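Local atomic coordinates of nucleoside 2-deoxyribosyltransferase (Enterococcus faecalis, PDB entry 7M5H), a protein that probably cleaves the N-glycosidic bond of deoxyribonucleosides or their monophosphates, perhaps 5-hydroxymethyl-dUMP, as a member of the nucleoside 2-deoxyribosyltransferase family. Residues 8-14 and 83-89; 72-78 and 99-105; 19-23 and 40-44; 24-29 and 150-154. All coordinates share one frame; numbering follows the deposited sequence.

Interaction 1: 8-14 and 83-89. With GOL (glycerol), chain G.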
loop_
_atom_site.group_PDB
_atom_site.type_symbol
_atom_site.label_atom_id
_atom_site.label_comp_id
_atom_site.label_asym_id
_atom_site.label_seq_id
_atom_site.Cartn_x
_atom_site.Cartn_y
_atom_site.Cartn_z
ATOM N N TYR B 8 -13.209 -21.028 1.852
ATOM C CA TYR B 8 -13.384 -19.582 1.881
ATOM C C TYR B 8 -12.341 -18.955 0.965
ATOM O O TYR B 8 -11.140 -19.194 1.133
ATOM C CB TYR B 8 -13.251 -19.032 3.300
ATOM C CG TYR B 8 -13.489 -17.541 3.395
ATOM C CD1 TYR B 8 -14.772 -17.030 3.535
ATOM C CD2 TYR B 8 -12.430 -16.643 3.341
ATOM C CE1 TYR B 8 -14.995 -15.668 3.618
ATOM C CE2 TYR B 8 -12.642 -15.280 3.423
ATOM C CZ TYR B 8 -13.927 -14.798 3.562
ATOM O OH TYR B 8 -14.144 -13.442 3.646
ATOM N N PHE B 9 -12.798 -18.160 0.002
ATOM C CA PHE B 9 -11.916 -17.513 -0.966
ATOM C C PHE B 9 -11.605 -16.109 -0.459
ATOM O O PHE B 9 -12.438 -15.203 -0.551
ATOM C CB PHE B 9 -12.558 -17.483 -2.348
ATOM C CG PHE B 9 -11.608 -17.115 -3.451
ATOM C CD1 PHE B 9 -10.904 -18.095 -4.129
ATOM C CD2 PHE B 9 -11.416 -15.790 -3.805
ATOM C CE1 PHE B 9 -10.028 -17.762 -5.143
ATOM C CE2 PHE B 9 -10.543 -15.449 -4.820
ATOM C CZ PHE B 9 -9.847 -16.437 -5.489
ATOM N N ALA B 10 -10.399 -15.930 0.074
ATOM C CA ALA B 10 -9.962 -14.642 0.590
ATOM C C ALA B 10 -9.204 -13.882 -0.490
ATOM O O ALA B 10 -8.314 -14.437 -1.144
ATOM C CB ALA B 10 -9.082 -14.823 1.828
ATOM N N GLY B 11 -9.558 -12.614 -0.672
ATOM C CA GLY B 11 -8.924 -11.774 -1.658
ATOM C C GLY B 11 -9.660 -10.462 -1.820
ATOM O O GLY B 11 -10.861 -10.363 -1.545
ATOM N N PRO B 12 -8.952 -9.420 -2.255
ATOM C CA PRO B 12 -9.627 -8.152 -2.551
ATOM C C PRO B 12 -10.669 -8.346 -3.641
ATOM O O PRO B 12 -10.482 -9.136 -4.570
ATOM C CB PRO B 12 -8.484 -7.236 -3.007
ATOM C CG PRO B 12 -7.396 -8.169 -3.447
ATOM C CD PRO B 12 -7.508 -9.363 -2.543
ATOM N N LEU B 13 -11.782 -7.625 -3.514
ATOM C CA LEU B 13 -12.946 -7.823 -4.373
ATOM C C LEU B 13 -13.604 -6.491 -4.700
ATOM O O LEU B 13 -14.831 -6.392 -4.807
ATOM C CB LEU B 13 -13.954 -8.766 -3.716
ATOM C CG LEU B 13 -14.540 -8.298 -2.378
ATOM C CD1 LEU B 13 -16.014 -8.652 -2.288
ATOM C CD2 LEU B 13 -13.778 -8.879 -1.198
ATOM N N PHE B 14 -12.800 -5.449 -4.880
ATOM C CA PHE B 14 -13.322 -4.094 -5.012
ATOM C C PHE B 14 -13.124 -3.497 -6.396
ATOM O O PHE B 14 -14.012 -2.802 -6.892
ATOM C CB PHE B 14 -12.676 -3.196 -3.953
ATOM C CG PHE B 14 -12.608 -3.840 -2.596
ATOM C CD1 PHE B 14 -13.749 -3.975 -1.822
ATOM C CD2 PHE B 14 -11.411 -4.337 -2.107
ATOM C CE1 PHE B 14 -13.696 -4.580 -0.579
ATOM C CE2 PHE B 14 -11.351 -4.941 -0.863
ATOM C CZ PHE B 14 -12.496 -5.062 -0.099
ATOM N N ASP B 83 -3.487 -7.489 0.970
ATOM C CA ASP B 83 -4.702 -6.818 1.415
ATOM C C ASP B 83 -4.875 -6.971 2.920
ATOM O O ASP B 83 -4.749 -8.072 3.462
ATOM C CB ASP B 83 -5.914 -7.389 0.678
ATOM C CG ASP B 83 -7.218 -6.752 1.118
ATOM O OD1 ASP B 83 -7.576 -5.690 0.569
ATOM O OD2 ASP B 83 -7.884 -7.314 2.014
ATOM N N ALA B 84 -5.160 -5.851 3.592
ATOM C CA ALA B 84 -5.213 -5.850 5.051
ATOM C C ALA B 84 -6.296 -6.785 5.573
ATOM O O ALA B 84 -6.101 -7.468 6.586
ATOM C CB ALA B 84 -5.437 -4.429 5.569
ATOM N N GLY B 85 -7.447 -6.828 4.900
ATOM C CA GLY B 85 -8.483 -7.766 5.297
ATOM C C GLY B 85 -8.049 -9.210 5.131
ATOM O O GLY B 85 -8.310 -10.051 5.998
ATOM N N VAL B 86 -7.378 -9.517 4.018
ATOM C CA VAL B 86 -6.866 -10.867 3.797
ATOM C C VAL B 86 -5.842 -11.230 4.862
ATOM O O VAL B 86 -5.848 -12.346 5.397
ATOM C CB VAL B 86 -6.272 -10.987 2.381
ATOM C CG1 VAL B 86 -5.594 -12.337 2.193
ATOM C CG2 VAL B 86 -7.353 -10.777 1.340
ATOM N N ALA B 87 -4.945 -10.295 5.187
ATOM C CA ALA B 87 -3.939 -10.556 6.211
ATOM C C ALA B 87 -4.588 -10.853 7.558
ATOM O O ALA B 87 -4.150 -11.757 8.279
ATOM C CB ALA B 87 -2.984 -9.368 6.322
ATOM N N SER B 88 -5.639 -10.107 7.910
ATOM C CA SER B 88 -6.345 -10.373 9.160
ATOM C C SER B 88 -7.062 -11.716 9.116
ATOM O O SER B 88 -7.059 -12.460 10.104
ATOM C CB SER B 88 -7.335 -9.247 9.458
ATOM O OG SER B 88 -6.658 -8.044 9.778
ATOM N N GLU B 89 -7.685 -12.042 7.979
ATOM C CA GLU B 89 -8.359 -13.330 7.847
ATOM C C GLU B 89 -7.376 -14.489 7.941
ATOM O O GLU B 89 -7.725 -15.556 8.460
ATOM C CB GLU B 89 -9.129 -13.387 6.527
ATOM C CG GLU B 89 -10.402 -12.552 6.518
ATOM C CD GLU B 89 -11.039 -12.460 5.143
ATOM O OE1 GLU B 89 -10.311 -12.592 4.137
ATOM O OE2 GLU B 89 -12.269 -12.256 5.070
HETATM C C1 GOL G . -12.184 -10.692 1.807
HETATM O O1 GOL G . -11.102 -11.553 1.632
HETATM C C2 GOL G . -11.671 -9.477 2.619
HETATM O O2 GOL G . -12.701 -8.830 3.283
HETATM C C3 GOL G . -10.982 -8.559 1.580
HETATM O O3 GOL G . -10.555 -7.423 2.272
#
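Tyr-8 meets Glu-89 almost crosswise, the plane of its ring turned 88° from the carboxylate. Tyr-8 OH comes within 2.6 Å of Glu-89 OE2, and Asp-63 OD1 of helix 56-68 is a second hydrogen-bonding partner of the same OH. CG of Tyr-8 stands opposite its own backbone N (chi1 -177°), which sends the ring out from strand 8-10 toward helix 84-89. The other carboxylate oxygen, Glu-89 OE1, lies 3.4 Å from Ala-10 CB and accepts a hydrogen bond from glycerol O1. Glycerol O1 in turn accepts from Gly-11 N over 3.0 Å. The glycerol, probably from the crystallisation liquor, sits at the C-terminal end of strand 5-10, where Rossmann-like folds commonly bind ligands, and may mark the substrate site. At its other end, glycerol O3 donates to Asp-83 OD2 over 2.7 Å. The same Asp-83 OD2 caps the helix start, taking Val-86 N on its anti lone pair at 3.0 Å. Val-86 CG2 packs 3.5 Å from Gly-11 N and 4.1 Å from Pro-12 CD. Phe-14 turns its ring edge to Asp-83 OD1 and glycerol O3, with ring and carboxylate planes 32° apart.

Interaction 2: 72-78 and 99-105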
loop_
_atom_site.group_PDB
_atom_site.type_symbol
_atom_site.label_atom_id
_atom_site.label_comp_id
_atom_site.label_asym_id
_atom_site.label_seq_id
_atom_site.Cartn_x
_atom_site.Cartn_y
_atom_site.Cartn_z
ATOM N N LEU B 72 -11.011 -24.958 4.593
ATOM C CA LEU B 72 -9.789 -24.534 3.930
ATOM C C LEU B 72 -9.975 -23.098 3.466
ATOM O O LEU B 72 -11.057 -22.724 3.009
ATOM C CB LEU B 72 -9.457 -25.440 2.738
ATOM C CG LEU B 72 -8.312 -24.992 1.828
ATOM C CD1 LEU B 72 -6.981 -25.070 2.563
ATOM C CD2 LEU B 72 -8.277 -25.813 0.549
ATOM N N LEU B 73 -8.921 -22.299 3.587
ATOM C CA LEU B 73 -8.945 -20.903 3.175
ATOM C C LEU B 73 -7.978 -20.719 2.014
ATOM O O LEU B 73 -6.789 -21.031 2.137
ATOM C CB LEU B 73 -8.581 -19.983 4.341
ATOM C CG LEU B 73 -8.752 -18.479 4.128
ATOM C CD1 LEU B 73 -9.559 -17.874 5.264
ATOM C CD2 LEU B 73 -7.401 -17.792 4.014
ATOM N N VAL B 74 -8.492 -20.235 0.887
ATOM C CA VAL B 74 -7.674 -19.868 -0.261
ATOM C C VAL B 74 -7.498 -18.356 -0.235
ATOM O O VAL B 74 -8.484 -17.611 -0.201
ATOM C CB VAL B 74 -8.309 -20.334 -1.581
ATOM C CG1 VAL B 74 -7.507 -19.820 -2.766
ATOM C CG2 VAL B 74 -8.397 -21.852 -1.615
ATOM N N ALA B 75 -6.247 -17.900 -0.241
ATOM C CA ALA B 75 -5.926 -16.489 -0.079
ATOM C C ALA B 75 -5.110 -15.989 -1.261
ATOM O O ALA B 75 -4.164 -16.647 -1.702
ATOM C CB ALA B 75 -5.158 -16.246 1.223
ATOM N N LEU B 76 -5.481 -14.817 -1.768
ATOM C CA LEU B 76 -4.747 -14.152 -2.836
ATOM C C LEU B 76 -3.888 -13.057 -2.217
ATOM O O LEU B 76 -4.413 -12.136 -1.581
ATOM C CB LEU B 76 -5.706 -13.577 -3.880
ATOM C CG LEU B 76 -6.059 -14.475 -5.072
ATOM C CD1 LEU B 76 -6.406 -15.893 -4.639
ATOM C CD2 LEU B 76 -7.203 -13.874 -5.875
ATOM N N LEU B 77 -2.571 -13.161 -2.398
ATOM C CA LEU B 77 -1.623 -12.263 -1.750
ATOM C C LEU B 77 -1.137 -11.132 -2.648
ATOM O O LEU B 77 -0.443 -10.234 -2.161
ATOM C CB LEU B 77 -0.408 -13.051 -1.243
ATOM C CG LEU B 77 -0.658 -14.262 -0.342
ATOM C CD1 LEU B 77 0.664 -14.854 0.125
ATOM C CD2 LEU B 77 -1.533 -13.891 0.846
ATOM N N ASP B 78 -1.480 -11.148 -3.934
ATOM C CA ASP B 78 -0.925 -10.186 -4.874
ATOM C C ASP B 78 -1.427 -8.772 -4.580
ATOM O O ASP B 78 -2.375 -8.553 -3.819
ATOM C CB ASP B 78 -1.266 -10.588 -6.308
ATOM C CG ASP B 78 -0.322 -11.643 -6.853
ATOM O OD1 ASP B 78 0.901 -11.390 -6.875
ATOM O OD2 ASP B 78 -0.799 -12.727 -7.247
ATOM N N PRO B 99 -6.346 -24.493 7.713
ATOM C CA PRO B 99 -5.214 -24.369 6.786
ATOM C C PRO B 99 -5.473 -23.332 5.704
ATOM O O PRO B 99 -6.617 -23.043 5.344
ATOM C CB PRO B 99 -5.086 -25.778 6.190
ATOM C CG PRO B 99 -6.436 -26.399 6.380
ATOM C CD PRO B 99 -6.967 -25.828 7.662
ATOM N N VAL B 100 -4.382 -22.770 5.185
ATOM C CA VAL B 100 -4.438 -21.696 4.199
ATOM C C VAL B 100 -3.541 -22.063 3.025
ATOM O O VAL B 100 -2.349 -22.337 3.211
ATOM C CB VAL B 100 -4.007 -20.343 4.793
ATOM C CG1 VAL B 100 -4.015 -19.269 3.717
ATOM C CG2 VAL B 100 -4.912 -19.954 5.953
ATOM N N VAL B 101 -4.106 -22.061 1.820
ATOM C CA VAL B 101 -3.349 -22.212 0.581
ATOM C C VAL B 101 -3.392 -20.877 -0.148
ATOM O O VAL B 101 -4.468 -20.417 -0.549
ATOM C CB VAL B 101 -3.907 -23.343 -0.297
ATOM C CG1 VAL B 101 -3.139 -23.419 -1.607
ATOM C CG2 VAL B 101 -3.837 -24.671 0.441
ATOM N N ALA B 102 -2.229 -20.255 -0.318
ATOM C CA ALA B 102 -2.138 -18.902 -0.845
ATOM C C ALA B 102 -1.554 -18.895 -2.252
ATOM O O ALA B 102 -0.700 -19.719 -2.596
ATOM C CB ALA B 102 -1.287 -18.016 0.067
ATOM N N LEU B 103 -2.015 -17.942 -3.059
ATOM C CA LEU B 103 -1.557 -17.760 -4.430
ATOM C C LEU B 103 -0.816 -16.435 -4.548
ATOM O O LEU B 103 -1.312 -15.399 -4.096
ATOM C CB LEU B 103 -2.731 -17.796 -5.410
ATOM C CG LEU B 103 -2.365 -17.557 -6.875
ATOM C CD1 LEU B 103 -1.518 -18.702 -7.411
ATOM C CD2 LEU B 103 -3.612 -17.365 -7.721
ATOM N N TYR B 104 0.362 -16.472 -5.171
ATOM C CA TYR B 104 1.247 -15.309 -5.275
ATOM C C TYR B 104 1.928 -15.357 -6.641
ATOM O O TYR B 104 2.950 -16.030 -6.806
ATOM C CB TYR B 104 2.268 -15.305 -4.141
ATOM C CG TYR B 104 3.339 -14.246 -4.255
ATOM C CD1 TYR B 104 3.008 -12.899 -4.316
ATOM C CD2 TYR B 104 4.684 -14.592 -4.285
ATOM C CE1 TYR B 104 3.986 -11.927 -4.415
ATOM C CE2 TYR B 104 5.670 -13.626 -4.383
ATOM C CZ TYR B 104 5.314 -12.295 -4.447
ATOM O OH TYR B 104 6.290 -11.331 -4.544
ATOM N N THR B 105 1.371 -14.632 -7.611
ATOM C CA THR B 105 1.801 -14.720 -9.002
ATOM C C THR B 105 2.700 -13.572 -9.444
ATOM O O THR B 105 3.074 -13.528 -10.619
ATOM C CB THR B 105 0.582 -14.772 -9.930
ATOM O OG1 THR B 105 -0.123 -13.527 -9.861
ATOM C CG2 THR B 105 -0.351 -15.899 -9.529
HETATM O O HOH W 1 -2.987 -13.441 -5.801
#
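This is a parallel pairing of neighbouring strands, 72-76 with 100-103, deep inside the central sheet; the short strand axes run 4.7 Å apart at an angle of 20°. Five backbone hydrogen bonds set the register, from Leu-73 N to Pro-99 O (3.0 Å) as far as Leu-77 N to Leu-103 O (3.1 Å). The two strands and the connecting helix 84-96 form a beta-alpha-beta unit in this Rossmann-like sheet. On one face Leu-73 and Val-100 lie side by side, Leu-73 CD2 touching Val-100 CG1 at 3.7 Å, and Ala-75 pairs with Ala-102 farther along. Leu-77 CD1 packs 3.7 Å from Ala-102 CB. Val-74, Val-101, Leu-76 and Leu-103 point to the face covered by helices 16-30 and 150-159. Past the strand ends Asp-78 OD2 accepts two bonds from Thr-105: Thr-105 N enters on its syn lone pair at 2.9 Å, and Thr-105 OG1 sits 2.8 Å away, 47° above the carboxylate plane. A water donates a third bond to Asp-78 OD2 and another to Leu-103 O, joining the carboxylate to the last strand residue. Gln-16 N of a neighbouring subunit also bonds Thr-105 OG1.

Interaction 3: 19-23 and 40-44; sequences LRYNA and LPQEN
One turn of helix, 19-23, faces the bend 40-44, in which 41-43 are coiled like a helix but lack its repeating bonds; the closest CA pair, Leu-19 with Gln-42, is 7.5 Å apart. The side chain of Gln-42 bridges the gap. Its CG sits between its own backbone N and carbonyl carbon (chi1 66°), and the extended chain beyond carries the amide to the helix. NE2 of Gln-42 donates to Leu-19 O over 3.1 Å, with that oxygen only 5° out of the Gln-42 amide plane. Leu-19 O already accepts the helical bond from Ala-23 N, so this carbonyl is shared between two donors. The other branch of the amide is also used: Gln-42 OE1 receives Asn-22 ND2 at 3.0 Å, lying in the carbonyl plane, although the two amides are turned 51° against each other. With both amide atoms engaged, the rotation of the Gln-42 terminus is well defined. Leu-19 CD2 sits over the face of the Gln-42 amide, 3.6 Å from Gln-42 CD, and Asn-22 CB lies 4.3 Å from Leu-40 CD1. Asn-22 ND2 also donates to Pro-12 O, while Leu-40 and Asn-22 both touch Phe-9. The contact ties helix 16-30 to the loop following strand 36-39 and to strand 5-10.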
loop_
_atom_site.group_PDB
_atom_site.type_symbol
_atom_site.label_atom_id
_atom_site.label_comp_id
_atom_site.label_asym_id
_atom_site.label_seq_id
_atom_site.Cartn_x
_atom_site.Cartn_y
_atom_site.Cartn_z
ATOM N N LEU B 19 -12.353 -8.383 -9.133
ATOM C CA LEU B 19 -13.641 -9.059 -9.256
ATOM C C LEU B 19 -13.625 -10.075 -10.391
ATOM O O LEU B 19 -14.091 -11.209 -10.227
ATOM C CB LEU B 19 -14.756 -8.033 -9.474
ATOM C CG LEU B 19 -15.223 -7.229 -8.259
ATOM C CD1 LEU B 19 -16.092 -6.055 -8.693
ATOM C CD2 LEU B 19 -15.984 -8.124 -7.298
ATOM N N ARG B 20 -13.084 -9.688 -11.549
ATOM C CA ARG B 20 -13.045 -10.598 -12.690
ATOM C C ARG B 20 -12.091 -11.759 -12.442
ATOM O O ARG B 20 -12.366 -12.893 -12.852
ATOM C CB ARG B 20 -12.641 -9.839 -13.953
ATOM C CG ARG B 20 -13.671 -8.832 -14.439
ATOM C CD ARG B 20 -13.127 -8.019 -15.602
ATOM N NE ARG B 20 -12.608 -8.879 -16.661
ATOM C CZ ARG B 20 -13.325 -9.306 -17.695
ATOM N NH1 ARG B 20 -14.597 -8.949 -17.818
ATOM N NH2 ARG B 20 -12.769 -10.089 -18.609
ATOM N N TYR B 21 -10.963 -11.499 -11.779
ATOM C CA TYR B 21 -9.998 -12.565 -11.534
ATOM C C TYR B 21 -10.521 -13.555 -10.500
ATOM O O TYR B 21 -10.325 -14.767 -10.644
ATOM C CB TYR B 21 -8.662 -11.977 -11.089
ATOM C CG TYR B 21 -7.551 -12.999 -10.995
ATOM C CD1 TYR B 21 -7.053 -13.618 -12.135
ATOM C CD2 TYR B 21 -6.997 -13.343 -9.768
ATOM C CE1 TYR B 21 -6.037 -14.554 -12.056
ATOM C CE2 TYR B 21 -5.980 -14.276 -9.679
ATOM C CZ TYR B 21 -5.504 -14.878 -10.825
ATOM O OH TYR B 21 -4.493 -15.808 -10.741
ATOM N N ASN B 22 -11.187 -13.058 -9.453
ATOM C CA ASN B 22 -11.779 -13.953 -8.464
ATOM C C ASN B 22 -12.792 -14.891 -9.108
ATOM O O ASN B 22 -12.794 -16.097 -8.836
ATOM C CB ASN B 22 -12.437 -13.148 -7.342
ATOM C CG ASN B 22 -11.435 -12.361 -6.517
ATOM O OD1 ASN B 22 -10.240 -12.653 -6.524
ATOM N ND2 ASN B 22 -11.923 -11.360 -5.794
ATOM N N ALA B 23 -13.655 -14.357 -9.975
ATOM C CA ALA B 23 -14.640 -15.197 -10.649
ATOM C C ALA B 23 -13.971 -16.178 -11.603
ATOM O O ALA B 23 -14.430 -17.315 -11.755
ATOM C CB ALA B 23 -15.649 -14.324 -11.396
ATOM N N LEU B 40 -17.611 -17.338 -1.960
ATOM C CA LEU B 40 -16.964 -16.174 -2.554
ATOM C C LEU B 40 -17.672 -14.920 -2.063
ATOM O O LEU B 40 -18.862 -14.726 -2.372
ATOM C CB LEU B 40 -16.993 -16.251 -4.082
ATOM C CG LEU B 40 -16.233 -15.155 -4.830
ATOM C CD1 LEU B 40 -14.797 -15.078 -4.349
ATOM C CD2 LEU B 40 -16.283 -15.398 -6.331
ATOM N N PRO B 41 -16.998 -14.054 -1.300
ATOM C CA PRO B 41 -17.695 -12.907 -0.689
ATOM C C PRO B 41 -18.415 -12.005 -1.677
ATOM O O PRO B 41 -19.484 -11.477 -1.345
ATOM C CB PRO B 41 -16.562 -12.161 0.028
ATOM C CG PRO B 41 -15.557 -13.225 0.336
ATOM C CD PRO B 41 -15.607 -14.175 -0.828
ATOM N N GLN B 42 -17.870 -11.807 -2.880
ATOM C CA GLN B 42 -18.508 -10.907 -3.833
ATOM C C GLN B 42 -19.839 -11.446 -4.341
ATOM O O GLN B 42 -20.660 -10.665 -4.835
ATOM C CB GLN B 42 -17.570 -10.625 -5.007
ATOM C CG GLN B 42 -17.268 -11.829 -5.880
ATOM C CD GLN B 42 -16.008 -11.643 -6.701
ATOM O OE1 GLN B 42 -14.930 -11.408 -6.158
ATOM N NE2 GLN B 42 -16.141 -11.736 -8.019
ATOM N N GLU B 43 -20.074 -12.752 -4.230
ATOM C CA GLU B 43 -21.354 -13.331 -4.615
ATOM C C GLU B 43 -22.438 -13.121 -3.567
ATOM O O GLU B 43 -23.615 -13.347 -3.865
ATOM C CB GLU B 43 -21.196 -14.830 -4.887
ATOM C CG GLU B 43 -20.287 -15.165 -6.057
ATOM C CD GLU B 43 -20.064 -16.657 -6.210
ATOM O OE1 GLU B 43 -20.325 -17.401 -5.240
ATOM O OE2 GLU B 43 -19.630 -17.088 -7.299
ATOM N N ASN B 44 -22.076 -12.697 -2.357
ATOM C CA ASN B 44 -23.028 -12.536 -1.267
ATOM C C ASN B 44 -23.200 -11.091 -0.827
ATOM O O ASN B 44 -24.038 -10.820 0.040
ATOM C CB ASN B 44 -22.598 -13.387 -0.065
ATOM C CG ASN B 44 -22.418 -14.848 -0.420
ATOM O OD1 ASN B 44 -21.376 -15.247 -0.941
ATOM N ND2 ASN B 44 -23.432 -15.655 -0.138
#

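Interaction 4: 24-29 and 150-154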
loop_
_atom_site.group_PDB
_atom_site.type_symbol
_atom_site.label_atom_id
_atom_site.label_comp_id
_atom_site.label_asym_id
_atom_site.label_seq_id
_atom_site.Cartn_x
_atom_site.Cartn_y
_atom_site.Cartn_z
ATOM N N TYR B 24 -12.884 -15.755 -12.251
ATOM C CA TYR B 24 -12.179 -16.636 -13.177
ATOM C C TYR B 24 -11.487 -17.777 -12.440
ATOM O O TYR B 24 -11.442 -18.908 -12.941
ATOM C CB TYR B 24 -11.179 -15.820 -13.999
ATOM C CG TYR B 24 -9.997 -16.602 -14.526
ATOM C CD1 TYR B 24 -10.124 -17.444 -15.624
ATOM C CD2 TYR B 24 -8.743 -16.480 -13.937
ATOM C CE1 TYR B 24 -9.040 -18.153 -16.111
ATOM C CE2 TYR B 24 -7.656 -17.183 -14.417
ATOM C CZ TYR B 24 -7.807 -18.015 -15.504
ATOM O OH TYR B 24 -6.724 -18.717 -15.981
ATOM N N LEU B 25 -10.948 -17.507 -11.249
ATOM C CA LEU B 25 -10.301 -18.560 -10.473
ATOM C C LEU B 25 -11.319 -19.482 -9.815
ATOM O O LEU B 25 -11.156 -20.708 -9.839
ATOM C CB LEU B 25 -9.386 -17.953 -9.410
ATOM C CG LEU B 25 -7.905 -17.790 -9.749
ATOM C CD1 LEU B 25 -7.133 -17.416 -8.497
ATOM C CD2 LEU B 25 -7.350 -19.063 -10.364
ATOM N N VAL B 26 -12.369 -18.910 -9.219
ATOM C CA VAL B 26 -13.348 -19.709 -8.485
ATOM C C VAL B 26 -14.025 -20.715 -9.408
ATOM O O VAL B 26 -14.310 -21.852 -9.010
ATOM C CB VAL B 26 -14.366 -18.786 -7.788
ATOM C CG1 VAL B 26 -15.610 -19.557 -7.383
ATOM C CG2 VAL B 26 -13.730 -18.133 -6.570
ATOM N N GLU B 27 -14.279 -20.322 -10.659
ATOM C CA GLU B 27 -14.864 -21.252 -11.620
ATOM C C GLU B 27 -13.967 -22.467 -11.830
ATOM O O GLU B 27 -14.450 -23.604 -11.869
ATOM C CB GLU B 27 -15.128 -20.540 -12.948
ATOM C CG GLU B 27 -15.381 -21.473 -14.125
ATOM C CD GLU B 27 -16.642 -22.306 -13.968
ATOM O OE1 GLU B 27 -17.534 -21.909 -13.187
ATOM O OE2 GLU B 27 -16.742 -23.360 -14.630
ATOM N N GLN B 28 -12.656 -22.247 -11.959
ATOM C CA GLN B 28 -11.732 -23.366 -12.116
ATOM C C GLN B 28 -11.690 -24.232 -10.863
ATOM O O GLN B 28 -11.599 -25.463 -10.956
ATOM C CB GLN B 28 -10.332 -22.853 -12.451
ATOM C CG GLN B 28 -10.205 -22.209 -13.817
ATOM C CD GLN B 28 -8.805 -21.692 -14.076
ATOM O OE1 GLN B 28 -8.560 -20.487 -14.032
ATOM N NE2 GLN B 28 -7.874 -22.603 -14.343
ATOM N N ILE B 29 -11.747 -23.611 -9.684
ATOM C CA ILE B 29 -11.691 -24.373 -8.438
ATOM C C ILE B 29 -12.923 -25.258 -8.303
ATOM O O ILE B 29 -12.827 -26.439 -7.952
ATOM C CB ILE B 29 -11.544 -23.427 -7.232
ATOM C CG1 ILE B 29 -10.241 -22.633 -7.330
ATOM C CG2 ILE B 29 -11.597 -24.212 -5.931
ATOM C CD1 ILE B 29 -10.029 -21.667 -6.184
ATOM N N GLU B 150 -1.518 -20.689 -10.933
ATOM C CA GLU B 150 -2.874 -21.215 -10.816
ATOM C C GLU B 150 -2.897 -22.731 -10.953
ATOM O O GLU B 150 -3.727 -23.396 -10.322
ATOM C CB GLU B 150 -3.774 -20.567 -11.869
ATOM C CG GLU B 150 -3.747 -19.043 -11.845
ATOM C CD GLU B 150 -4.447 -18.424 -13.041
ATOM O OE1 GLU B 150 -4.990 -19.183 -13.871
ATOM O OE2 GLU B 150 -4.452 -17.179 -13.151
ATOM N N GLU B 151 -1.999 -23.289 -11.767
ATOM C CA GLU B 151 -1.897 -24.741 -11.884
ATOM C C GLU B 151 -1.566 -25.375 -10.540
ATOM O O GLU B 151 -2.209 -26.344 -10.122
ATOM C CB GLU B 151 -0.840 -25.106 -12.926
ATOM C CG GLU B 151 -0.372 -26.550 -12.858
ATOM C CD GLU B 151 0.854 -26.802 -13.713
ATOM O OE1 GLU B 151 1.081 -26.025 -14.664
ATOM O OE2 GLU B 151 1.594 -27.768 -13.430
ATOM N N ASP B 152 -0.563 -24.836 -9.842
ATOM C CA ASP B 152 -0.191 -25.399 -8.549
ATOM C C ASP B 152 -1.263 -25.149 -7.497
ATOM O O ASP B 152 -1.400 -25.939 -6.556
ATOM C CB ASP B 152 1.152 -24.830 -8.090
ATOM C CG ASP B 152 2.275 -25.135 -9.063
ATOM O OD1 ASP B 152 2.139 -26.098 -9.846
ATOM O OD2 ASP B 152 3.294 -24.414 -9.042
ATOM N N LEU B 153 -2.028 -24.063 -7.633
ATOM C CA LEU B 153 -3.123 -23.809 -6.703
ATOM C C LEU B 153 -4.198 -24.882 -6.820
ATOM O O LEU B 153 -4.635 -25.453 -5.815
ATOM C CB LEU B 153 -3.716 -22.423 -6.955
ATOM C CG LEU B 153 -4.966 -22.078 -6.143
ATOM C CD1 LEU B 153 -4.642 -22.018 -4.657
ATOM C CD2 LEU B 153 -5.576 -20.768 -6.618
ATOM N N LEU B 154 -4.634 -25.171 -8.048
ATOM C CA LEU B 154 -5.647 -26.201 -8.255
ATOM C C LEU B 154 -5.125 -27.574 -7.854
ATOM O O LEU B 154 -5.860 -28.380 -7.269
ATOM C CB LEU B 154 -6.097 -26.204 -9.715
ATOM C CG LEU B 154 -6.676 -24.894 -10.255
ATOM C CD1 LEU B 154 -6.723 -24.922 -11.773
ATOM C CD2 LEU B 154 -8.061 -24.640 -9.683
#
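Glu-150 runs past Leu-25 to end at Tyr-24 on helix 16-30. Glu-150 CB lies 4.2 Å from Leu-25 CD2, and Glu-150 CG comes closer, to 3.9 Å from the same methyl, so the aliphatic part of the chain rests obliquely against leucine. With CG opposite its own carbonyl carbon (chi1 -53°) and the chain extended beyond, the carboxylate is delivered to Tyr-24. Glu-150 CD lies 3.7 Å from Tyr-24 CE2. At the tip, Glu-150 OE1 accepts from Tyr-24 OH at 2.8 Å through its syn lone pair, while Glu-150 OE2 stands in the plane of the tyrosine ring, at its edge, 3.4 Å from Tyr-24 CE2. The ring and carboxylate planes are inclined by 62°. OE2 is also hydrogen-bonded by Tyr-21 OH, one turn earlier on helix 16-30, so each oxygen of the carboxylate has a tyrosine donor. Nearer the sheet, Leu-25 CD1 meets Leu-153 CD2. Leu-154 CD2 lies 3.8 Å from Ile-29 CG1. Gln-28 passes roughly at right angles to Leu-154, Gln-28 NE2 being 3.6 Å from Leu-154 CD1. The axes of the two helical segments approach to 10.9 Å at a crossing angle of -41°. Such oblique packing of two helices, with Leu-25 and Leu-153 pressed on strand 100-103, is characteristic of the helical layer on one face of a Rossmann-like alpha/beta/alpha sandwich.

From the N terminus, strand 5-10 opens interaction 1, which closes only at 83-89, after 68 intervening residues. Interaction 3, 19-23 with 40-44, is nested within that loop. Interaction 4 starts on the same helix as interaction 3, at 24-29, and closes at 150-154; it crosses both interactions 1 and 3. Interaction 2, 72-78 with 99-105, crosses interaction 1 but lies wholly inside the span of interaction 4, and follows interaction 3 in series. Strands 5-10 and 72-76 are sheet neighbours, joining interactions 1 and 2, with Tyr-8 and Ala-10 bonded to Val-74. Helix 16-30 joins interactions 3 and 4, and with helix 150-159 it covers one face of the sheet to which interaction 2 belongs.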